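Long-range contact in putative acetylornithine deacetylase (Sulfolobus tokodaii, PDB 3VPB), which probably catalyses the ATP-dependent joining of glutamate, through its amino group, to the gamma-carboxyl of the C-terminal glutamate of the carrier protein LysW in arginine biosynthesis: residues R2-V7 with D48-R53. Residues are numbered along the deposited sequence; the frame is centred on the assembly and turned at random.
Sequences RVVLIV and DVAIIR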
loop_
_atom_site.group_PDB
_atom_site.type_symbol
_atom_site.label_atom_id
_atom_site.label_comp_id
_atom_site.label_asym_id
_atom_site.label_seq_id
_atom_site.Cartn_x
_atom_site.Cartn_y
_atom_site.Cartn_z
ATOM N N ARG B 2 34.433 -22.177 2.253
ATOM C CA ARG B 2 33.429 -21.851 3.245
ATOM C C ARG B 2 32.275 -21.230 2.495
ATOM O O ARG B 2 32.441 -20.223 1.811
ATOM C CB ARG B 2 33.980 -20.870 4.288
ATOM C CG ARG B 2 34.261 -21.508 5.611
ATOM C CD ARG B 2 33.367 -20.932 6.722
ATOM N NE ARG B 2 34.127 -19.950 7.488
ATOM C CZ ARG B 2 33.706 -19.323 8.587
ATOM N NH1 ARG B 2 32.481 -19.535 9.085
ATOM N NH2 ARG B 2 34.524 -18.460 9.183
ATOM N N VAL B 3 31.107 -21.832 2.648
ATOM C CA VAL B 3 29.915 -21.411 1.941
ATOM C C VAL B 3 28.952 -20.818 2.952
ATOM O O VAL B 3 28.860 -21.283 4.076
ATOM C CB VAL B 3 29.226 -22.637 1.258
ATOM C CG1 VAL B 3 27.859 -22.255 0.652
ATOM C CG2 VAL B 3 30.150 -23.237 0.194
ATOM N N VAL B 4 28.250 -19.762 2.552
ATOM C CA VAL B 4 27.122 -19.295 3.357
ATOM C C VAL B 4 25.839 -19.461 2.577
ATOM O O VAL B 4 25.773 -19.115 1.407
ATOM C CB VAL B 4 27.321 -17.838 3.915
ATOM C CG1 VAL B 4 27.424 -16.814 2.817
ATOM C CG2 VAL B 4 26.166 -17.475 4.902
ATOM N N LEU B 5 24.815 -20.000 3.234
ATOM C CA LEU B 5 23.513 -20.186 2.625
ATOM C C LEU B 5 22.614 -19.103 3.216
ATOM O O LEU B 5 22.436 -19.063 4.410
ATOM C CB LEU B 5 22.982 -21.600 2.951
ATOM C CG LEU B 5 21.570 -22.047 2.505
ATOM C CD1 LEU B 5 21.449 -21.992 0.967
ATOM C CD2 LEU B 5 21.272 -23.488 3.003
ATOM N N ILE B 6 22.131 -18.198 2.364
ATOM C CA ILE B 6 21.422 -17.009 2.788
ATOM C C ILE B 6 19.937 -17.294 2.598
ATOM O O ILE B 6 19.497 -17.608 1.495
ATOM C CB ILE B 6 21.832 -15.788 1.899
ATOM C CG1 ILE B 6 23.316 -15.441 2.077
ATOM C CG2 ILE B 6 20.911 -14.573 2.157
ATOM C CD1 ILE B 6 23.672 -14.952 3.515
ATOM N N VAL B 7 19.150 -17.179 3.669
ATOM C CA VAL B 7 17.752 -17.614 3.604
ATOM C C VAL B 7 16.853 -16.598 4.325
ATOM O O VAL B 7 17.352 -15.764 5.084
ATOM C CB VAL B 7 17.576 -19.010 4.281
ATOM C CG1 VAL B 7 18.541 -20.049 3.646
ATOM C CG2 VAL B 7 17.783 -18.935 5.815
ATOM N N ASP B 48 33.705 -17.858 0.952
ATOM C CA ASP B 48 34.150 -17.908 -0.428
ATOM C C ASP B 48 32.975 -17.792 -1.393
ATOM O O ASP B 48 33.062 -17.097 -2.431
ATOM C CB ASP B 48 34.938 -19.190 -0.610
ATOM C CG ASP B 48 36.125 -19.259 0.365
ATOM O OD1 ASP B 48 37.013 -18.389 0.264
ATOM O OD2 ASP B 48 36.129 -20.111 1.271
ATOM N N VAL B 49 31.855 -18.432 -1.033
ATOM C CA VAL B 49 30.698 -18.477 -1.921
ATOM C C VAL B 49 29.444 -18.304 -1.071
ATOM O O VAL B 49 29.372 -18.840 0.019
ATOM C CB VAL B 49 30.588 -19.838 -2.667
ATOM C CG1 VAL B 49 29.286 -19.914 -3.469
ATOM C CG2 VAL B 49 31.783 -20.050 -3.594
ATOM N N ALA B 50 28.483 -17.558 -1.604
ATOM C CA ALA B 50 27.153 -17.398 -0.963
ATOM C C ALA B 50 26.070 -17.938 -1.894
ATOM O O ALA B 50 26.061 -17.627 -3.083
ATOM C CB ALA B 50 26.902 -15.927 -0.648
ATOM N N ILE B 51 25.164 -18.766 -1.363
ATOM C CA ILE B 51 24.076 -19.321 -2.191
ATOM C C ILE B 51 22.872 -18.508 -1.764
ATOM O O ILE B 51 22.522 -18.515 -0.595
ATOM C CB ILE B 51 23.852 -20.805 -1.908
ATOM C CG1 ILE B 51 25.128 -21.604 -2.196
ATOM C CG2 ILE B 51 22.623 -21.371 -2.709
ATOM C CD1 ILE B 51 24.952 -23.115 -1.884
ATOM N N ILE B 52 22.316 -17.742 -2.698
ATOM C CA ILE B 52 21.351 -16.702 -2.329
ATOM C C ILE B 52 19.966 -17.303 -2.505
ATOM O O ILE B 52 19.503 -17.478 -3.622
ATOM C CB ILE B 52 21.504 -15.422 -3.241
ATOM C CG1 ILE B 52 22.927 -14.801 -3.148
ATOM C CG2 ILE B 52 20.402 -14.403 -2.881
ATOM C CD1 ILE B 52 23.369 -14.383 -1.697
ATOM N N ARG B 53 19.287 -17.535 -1.384
ATOM C CA ARG B 53 18.018 -18.270 -1.366
ATOM C C ARG B 53 16.771 -17.570 -0.748
ATOM O O ARG B 53 15.746 -18.227 -0.589
ATOM C CB ARG B 53 18.242 -19.648 -0.708
ATOM C CG ARG B 53 19.158 -20.587 -1.533
ATOM C CD ARG B 53 18.614 -20.819 -2.935
ATOM N NE ARG B 53 17.278 -21.427 -2.878
ATOM C CZ ARG B 53 16.615 -21.848 -3.949
ATOM N NH1 ARG B 53 15.414 -22.405 -3.819
ATOM N NH2 ARG B 53 17.173 -21.732 -5.147
#
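Val4 and Ala50 have the closest CA atoms of two parallel strands, 2-7 and 49-52, whose axes differ by 20° in direction and approach to 4.7 Å. The bonding is that of a parallel pair: Val4 N donates to Val49 O, Val4 O accepts from Ile51 N, Ile6 N reaches Ile51 O at 3.0 Å, nearly straight (176°), and Ile6 O accepts from Arg53 N. At the start, Arg2 O lies 2.8 Å from Asp48 N, with a weak second bond from Val49 N.

Asp48 also holds Arg2 at its other backbone polar atom, N. Its chi1 of -58° sets CG anti to the carbonyl carbon; from there OD2 accepts from Arg2 N through its anti lone pair at 2.8 Å. An alanine here would probably leave Arg2 N without this acceptor and the start of the pair less firmly tied. The guanidinium of Arg2 turns from this pair to a salt bridge with Asp29.

On the face of Val3, Leu5 and Ile51, Val3 CG1 meets Ile51 CD1 at 4.0 Å. Leu5 CD1 lies against both Ile51 CG2 and Arg53 CG, the latter 3.7 Å away, and Ile17 of helix 12-23 covers Leu5 and Ile51. On the opposite face Val4 CG1 rests on Ala50 CB at 3.6 Å, while Ile6 and Ile52 lie side by side, Ile6 CG1 against Ile52 CD1 (3.9 Å); helix 57-69 covers this side with Leu67 and Ala60.

The Arg53 side chain, salt-bridged to Glu14 and hydrogen-bonded to Pro255 O, lies next to Phe257 of the glutamate pocket. The two strands are the middle pair of a four-stranded parallel sheet of order 2-1-3-4, with helices on both faces, as in the Rossmann-like pre-ATP-grasp domain of this RimK-family ligase.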